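Local coordinates for protein Lys-gingipain catalytic subunit (Porphyromonas gingivalis, PDB 6I9A) that cleaves proteins after lysine residues as a secreted cysteine endopeptidase and may act as a virulence factor in periodontal disease, at residues N11-M16 with G39-V44; V400-D405 with G432-V437. One frame throughout, in Å; residues are numbered along the deposited sequence. Where two conformers were deposited one is given.

From the N terminus, interaction 1 comes first: strand 14-20 leads through a loop to helix 25-37, and the chain returns at strand 40-46, so the contact of 11-16 with 39-44 closes a loop of 22 residues at the edge of the four-stranded parallel sheet of the catalytic domain. Interaction 2 opens far later, in the C-terminal immunoglobulin-like domain, where 400-405 meets 432-437 across an all-strand-and-turn excursion of 26 residues. The two loops follow one another without nesting or crossing. They nonetheless touch where the domains meet, Gly39 CA lying 3.5 Å from Ala401 CB, while Gln37 and Trp34 of helix 25-37 pack on Ser403, Asp435 and Val437.

Interaction 1: residues N11-M16 with G39-V44; sequences NTPVRM and GFYLDV
Val14 and Phe40 lie side by side, and CG1 of Val14 sits over the middle of the Phe40 ring, 3.6 Å from its centroid. With CG1 anti to the backbone N (chi1 -177°), the methyl meets the face squarely as a CH-pi contact. In one of its two conformers Met16 reaches the same ring differently: its chain is extended until a bend at chi3 brings Met16 CE to the ring edge, in plane, 3.6 Å from Phe40 CE2. In that conformer the sulfur also lies toward the edge, a Met-aromatic contact. Trp31 and Leu32 of helix 25-37 border this apolar face. On the other face, the Tyr41 ring presents its edge to Pro13, with Pro13 CB 3.7 Å from Tyr41 CE2, while its hydroxyl is hydrogen-bonded to Thr425. Between the faces runs the polar backbone ladder: Tyr41 N to Val14 O (2.8 Å), Met16 N to Tyr41 O (2.9 Å) and Asp43 N to Met16 O (2.9 Å). At the far edge the Asp43 carboxylate turns outward to His45 and Lys66. A Schellman motif with Gly39 as its C-prime residue ends helix 25-37; strand 40-46, laid parallel beside strand 14-20, completes the beta-alpha-beta unit.

Interaction 2: residues V400-D405 with G432-V437; sequences VAISKD and GNYDVV
Lys404 lays its aliphatic chain across one face of the Tyr434 ring. CG stands anti to the backbone N (chi1 -166°), and with chi2 extended CD comes over the ring centre, 3.7 Å from the centroid and 12° off the normal, a well-centred CH-pi contact. The bend at chi3 sends Lys404 CE toward the phenol end, 3.4 Å from Tyr434 OH, which is itself hydrogen-bonded to the carbonyl O of Glu430. The bend at chi4 then turns the ammonium to the next residue, just past the end of the strand, where Lys404 NZ forms a salt bridge with Asp405 OD2 (2.7 Å), met on the syn side. The charge is thus paired beyond the ring, while the methylenes supply the packing.

Ser403 and Asp435 stand next to each other on the face away from the Tyr434 ring. Ser403 OG sits between the backbone N and the carbonyl carbon (chi1 68°), 3.6 Å from Asp435 CB, and a water joins it to Asp435 OD1. A second water, 2.7 Å from Asp435 OD1, accepts from Asp405 N. One carboxylate oxygen therefore receives two water protons, and OD2 is held by Gln449.

Paired bonds link Ala401 with Val437 and Ser403 with Asp435, the latter through Ser403 N to Asp435 O (2.9 Å) and Asp435 N back to Ser403 O (2.8 Å). The intervening Ile402-Val436 pair is non-hydrogen-bonded.

Strands 407-413 and 446-452 continue the sheet beyond strands 399-404 and 432-439 respectively. Val400, Ile402 and Val436 pack on Ile392 of strand 389-394 within the immunoglobulin-like domain, while Ser403, Asp435 and Val437 meet helix 25-37 of the catalytic domain.

Interaction 1: residues N11-M16 with G39-V44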
loop_
_atom_site.group_PDB
_atom_site.type_symbol
_atom_site.label_atom_id
_atom_site.label_comp_id
_atom_site.label_asym_id
_atom_site.label_seq_id
_atom_site.Cartn_x
_atom_site.Cartn_y
_atom_site.Cartn_z
ATOM N N ASN A 11 -10.513 2.171 8.102
ATOM C CA ASN A 11 -11.567 2.087 9.099
ATOM C C ASN A 11 -11.828 0.620 9.352
ATOM O O ASN A 11 -11.450 -0.223 8.541
ATOM C CB ASN A 11 -12.838 2.826 8.600
ATOM C CG ASN A 11 -13.789 3.201 9.675
ATOM O OD1 ASN A 11 -13.502 3.026 10.876
ATOM N ND2 ASN A 11 -14.914 3.781 9.242
ATOM N N THR A 12 -12.522 0.328 10.457
ATOM C CA THR A 12 -12.883 -1.045 10.798
ATOM C C THR A 12 -14.380 -1.129 11.021
ATOM O O THR A 12 -15.007 -0.133 11.424
ATOM C CB THR A 12 -12.153 -1.527 12.080
ATOM O OG1 THR A 12 -12.489 -0.684 13.167
ATOM C CG2 THR A 12 -10.632 -1.554 11.908
ATOM N N PRO A 13 -14.971 -2.313 10.855
ATOM C CA PRO A 13 -14.379 -3.492 10.186
ATOM C C PRO A 13 -13.868 -3.155 8.795
ATOM O O PRO A 13 -14.444 -2.324 8.078
ATOM C CB PRO A 13 -15.533 -4.507 10.122
ATOM C CG PRO A 13 -16.570 -4.018 11.119
ATOM C CD PRO A 13 -16.426 -2.497 11.081
ATOM N N VAL A 14 -12.732 -3.725 8.454
ATOM C CA VAL A 14 -12.170 -3.472 7.134
ATOM C C VAL A 14 -13.073 -4.082 6.053
ATOM O O VAL A 14 -13.433 -5.249 6.156
ATOM C CB VAL A 14 -10.728 -4.006 6.998
ATOM C CG1 VAL A 14 -10.169 -3.640 5.614
ATOM C CG2 VAL A 14 -9.860 -3.450 8.119
ATOM N N ARG A 15 -13.438 -3.294 5.042
ATOM C CA ARG A 15 -14.224 -3.764 3.899
ATOM C C ARG A 15 -13.463 -3.543 2.625
ATOM O O ARG A 15 -12.885 -2.457 2.429
ATOM C CB ARG A 15 -15.564 -3.028 3.862
ATOM C CG ARG A 15 -16.340 -3.245 5.188
ATOM C CD ARG A 15 -17.666 -2.483 5.217
ATOM N NE ARG A 15 -18.240 -2.403 6.570
ATOM C CZ ARG A 15 -18.855 -3.393 7.187
ATOM N NH1 ARG A 15 -19.051 -4.545 6.565
ATOM N NH2 ARG A 15 -19.285 -3.237 8.426
ATOM N N MET A 16 -13.460 -4.535 1.744
ATOM C CA MET A 16 -12.725 -4.419 0.480
ATOM C C MET A 16 -13.584 -4.923 -0.673
ATOM O O MET A 16 -14.098 -6.057 -0.624
ATOM C CB MET A 16 -11.410 -5.219 0.557
ATOM C CG MET A 16 -10.667 -5.335 -0.762
ATOM S SD MET A 16 -9.193 -6.423 -0.547
ATOM C CE MET A 16 -8.066 -5.115 0.145
ATOM N N GLY A 39 -9.452 -10.458 8.754
ATOM C CA GLY A 39 -10.556 -9.589 9.137
ATOM C C GLY A 39 -11.104 -8.656 8.092
ATOM O O GLY A 39 -11.814 -7.688 8.414
ATOM N N PHE A 40 -10.821 -8.933 6.785
ATOM C CA PHE A 40 -11.410 -8.098 5.727
ATOM C C PHE A 40 -12.717 -8.721 5.293
ATOM O O PHE A 40 -12.754 -9.902 4.897
ATOM C CB PHE A 40 -10.498 -7.997 4.519
ATOM C CG PHE A 40 -9.239 -7.167 4.630
ATOM C CD1 PHE A 40 -8.601 -6.969 5.849
ATOM C CD2 PHE A 40 -8.661 -6.616 3.493
ATOM C CE1 PHE A 40 -7.423 -6.182 5.927
ATOM C CE2 PHE A 40 -7.435 -5.912 3.573
ATOM C CZ PHE A 40 -6.879 -5.653 4.782
ATOM N N TYR A 41 -13.789 -7.931 5.311
ATOM C CA TYR A 41 -15.072 -8.322 4.680
ATOM C C TYR A 41 -14.929 -8.046 3.204
ATOM O O TYR A 41 -14.823 -6.881 2.789
ATOM C CB TYR A 41 -16.200 -7.504 5.295
ATOM C CG TYR A 41 -16.593 -8.026 6.662
ATOM C CD1 TYR A 41 -17.421 -9.133 6.794
ATOM C CD2 TYR A 41 -16.086 -7.450 7.818
ATOM C CE1 TYR A 41 -17.775 -9.625 8.051
ATOM C CE2 TYR A 41 -16.448 -7.912 9.082
ATOM C CZ TYR A 41 -17.280 -9.019 9.194
ATOM O OH TYR A 41 -17.591 -9.483 10.432
ATOM N N LEU A 42 -14.894 -9.102 2.403
ATOM C CA LEU A 42 -14.635 -9.022 0.974
ATOM C C LEU A 42 -15.889 -9.092 0.158
ATOM O O LEU A 42 -16.752 -9.928 0.440
ATOM C CB LEU A 42 -13.779 -10.226 0.588
ATOM C CG LEU A 42 -12.385 -10.274 1.277
ATOM C CD1 LEU A 42 -11.736 -11.623 1.010
ATOM C CD2 LEU A 42 -11.463 -9.143 0.795
ATOM N N ASP A 43 -15.993 -8.266 -0.871
ATOM C CA ASP A 43 -17.086 -8.316 -1.837
ATOM C C ASP A 43 -16.376 -8.495 -3.168
ATOM O O ASP A 43 -15.727 -7.570 -3.679
ATOM C CB ASP A 43 -17.908 -7.031 -1.764
ATOM C CG ASP A 43 -19.187 -7.050 -2.567
ATOM O OD1 ASP A 43 -19.583 -8.146 -3.054
ATOM O OD2 ASP A 43 -19.780 -5.966 -2.724
ATOM N N VAL A 44 -16.365 -9.712 -3.697
ATOM C CA VAL A 44 -15.510 -10.100 -4.834
ATOM C C VAL A 44 -16.285 -10.325 -6.089
ATOM O O VAL A 44 -17.218 -11.119 -6.115
ATOM C CB VAL A 44 -14.709 -11.375 -4.487
ATOM C CG1 VAL A 44 -13.690 -11.688 -5.567
ATOM C CG2 VAL A 44 -14.015 -11.229 -3.123
#

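Interaction 2: residues V400-D405 with G432-V437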
loop_
_atom_site.group_PDB
_atom_site.type_symbol
_atom_site.label_atom_id
_atom_site.label_comp_id
_atom_site.label_asym_id
_atom_site.label_seq_id
_atom_site.Cartn_x
_atom_site.Cartn_y
_atom_site.Cartn_z
ATOM N N VAL A 400 -8.801 -8.154 15.746
ATOM C CA VAL A 400 -9.015 -9.586 15.939
ATOM C C VAL A 400 -10.067 -10.091 14.977
ATOM O O VAL A 400 -11.137 -9.484 14.876
ATOM C CB VAL A 400 -9.430 -9.843 17.406
ATOM C CG1 VAL A 400 -9.593 -11.343 17.662
ATOM C CG2 VAL A 400 -8.433 -9.229 18.404
ATOM N N ALA A 401 -9.810 -11.228 14.342
ATOM C CA ALA A 401 -10.739 -11.794 13.362
ATOM C C ALA A 401 -10.911 -13.253 13.639
ATOM O O ALA A 401 -9.932 -13.991 13.790
ATOM C CB ALA A 401 -10.213 -11.606 11.932
ATOM N N ILE A 402 -12.171 -13.725 13.617
ATOM C CA ILE A 402 -12.513 -15.132 13.750
ATOM C C ILE A 402 -13.067 -15.604 12.412
ATOM O O ILE A 402 -13.979 -14.981 11.881
ATOM C CB ILE A 402 -13.506 -15.370 14.894
ATOM C CG1 ILE A 402 -12.895 -14.935 16.248
ATOM C CG2 ILE A 402 -13.939 -16.863 14.928
ATOM C CD1 ILE A 402 -13.893 -15.027 17.415
ATOM N N SER A 403 -12.532 -16.714 11.889
ATOM C CA SER A 403 -12.938 -17.217 10.578
ATOM C C SER A 403 -12.857 -18.735 10.568
ATOM O O SER A 403 -12.344 -19.355 11.489
ATOM C CB SER A 403 -12.048 -16.623 9.475
ATOM O OG SER A 403 -10.720 -17.112 9.559
ATOM N N LYS A 404 -13.372 -19.334 9.483
ATOM C CA LYS A 404 -13.200 -20.757 9.229
ATOM C C LYS A 404 -13.349 -21.009 7.741
ATOM O O LYS A 404 -14.217 -20.414 7.108
ATOM C CB LYS A 404 -14.195 -21.611 10.030
ATOM C CG LYS A 404 -13.807 -23.110 10.052
ATOM C CD LYS A 404 -14.702 -23.943 10.980
ATOM C CE LYS A 404 -16.152 -23.981 10.535
ATOM N NZ LYS A 404 -16.318 -24.764 9.285
ATOM N N ASP A 405 -12.431 -21.800 7.176
ATOM C CA ASP A 405 -12.447 -22.135 5.745
ATOM C C ASP A 405 -12.402 -20.883 4.857
ATOM O O ASP A 405 -13.016 -20.852 3.805
ATOM C CB ASP A 405 -13.707 -22.970 5.375
ATOM C CG ASP A 405 -14.062 -24.080 6.329
ATOM O OD1 ASP A 405 -13.252 -24.999 6.484
ATOM O OD2 ASP A 405 -15.158 -24.008 6.937
ATOM N N GLY A 432 -15.951 -27.327 14.806
ATOM C CA GLY A 432 -14.830 -27.188 13.895
ATOM C C GLY A 432 -13.673 -26.467 14.535
ATOM O O GLY A 432 -13.766 -26.066 15.695
ATOM N N ASN A 433 -12.588 -26.338 13.764
ATOM C CA ASN A 433 -11.392 -25.625 14.197
ATOM C C ASN A 433 -11.472 -24.212 13.625
ATOM O O ASN A 433 -11.350 -24.056 12.407
ATOM C CB ASN A 433 -10.115 -26.366 13.745
ATOM C CG ASN A 433 -8.992 -26.282 14.754
ATOM O OD1 ASN A 433 -9.099 -25.631 15.800
ATOM N ND2 ASN A 433 -7.890 -26.956 14.476
ATOM N N TYR A 434 -11.711 -23.206 14.489
ATOM C CA TYR A 434 -11.845 -21.831 14.001
ATOM C C TYR A 434 -10.541 -21.074 14.054
ATOM O O TYR A 434 -9.827 -21.179 15.042
ATOM C CB TYR A 434 -12.931 -21.113 14.827
ATOM C CG TYR A 434 -14.309 -21.649 14.474
ATOM C CD1 TYR A 434 -14.756 -22.873 14.975
ATOM C CD2 TYR A 434 -15.136 -20.967 13.592
ATOM C CE1 TYR A 434 -15.998 -23.395 14.614
ATOM C CE2 TYR A 434 -16.383 -21.477 13.228
ATOM C CZ TYR A 434 -16.783 -22.710 13.709
ATOM O OH TYR A 434 -18.005 -23.206 13.306
ATOM N N ASP A 435 -10.253 -20.324 12.999
ATOM C CA ASP A 435 -9.028 -19.534 12.954
ATOM C C ASP A 435 -9.243 -18.220 13.700
ATOM O O ASP A 435 -10.284 -17.595 13.549
ATOM C CB ASP A 435 -8.651 -19.275 11.469
ATOM C CG ASP A 435 -8.429 -20.583 10.722
ATOM O OD1 ASP A 435 -9.214 -20.885 9.779
ATOM O OD2 ASP A 435 -7.534 -21.345 11.125
ATOM N N VAL A 436 -8.227 -17.806 14.419
ATOM C CA VAL A 436 -8.214 -16.540 15.133
ATOM C C VAL A 436 -6.957 -15.849 14.730
ATOM O O VAL A 436 -5.869 -16.372 14.936
ATOM C CB VAL A 436 -8.287 -16.696 16.665
ATOM C CG1 VAL A 436 -8.312 -15.330 17.350
ATOM C CG2 VAL A 436 -9.504 -17.527 17.070
ATOM N N VAL A 437 -7.075 -14.658 14.140
ATOM C CA VAL A 437 -5.929 -13.869 13.647
ATOM C C VAL A 437 -5.960 -12.546 14.338
ATOM O O VAL A 437 -7.022 -11.903 14.427
ATOM C CB VAL A 437 -5.937 -13.749 12.100
ATOM C CG1 VAL A 437 -4.819 -12.813 11.612
ATOM C CG2 VAL A 437 -5.780 -15.129 11.464
HETATM O O HOH W 1 -10.325 -19.379 7.846
HETATM O O HOH W 2 -10.252 -23.043 8.567
#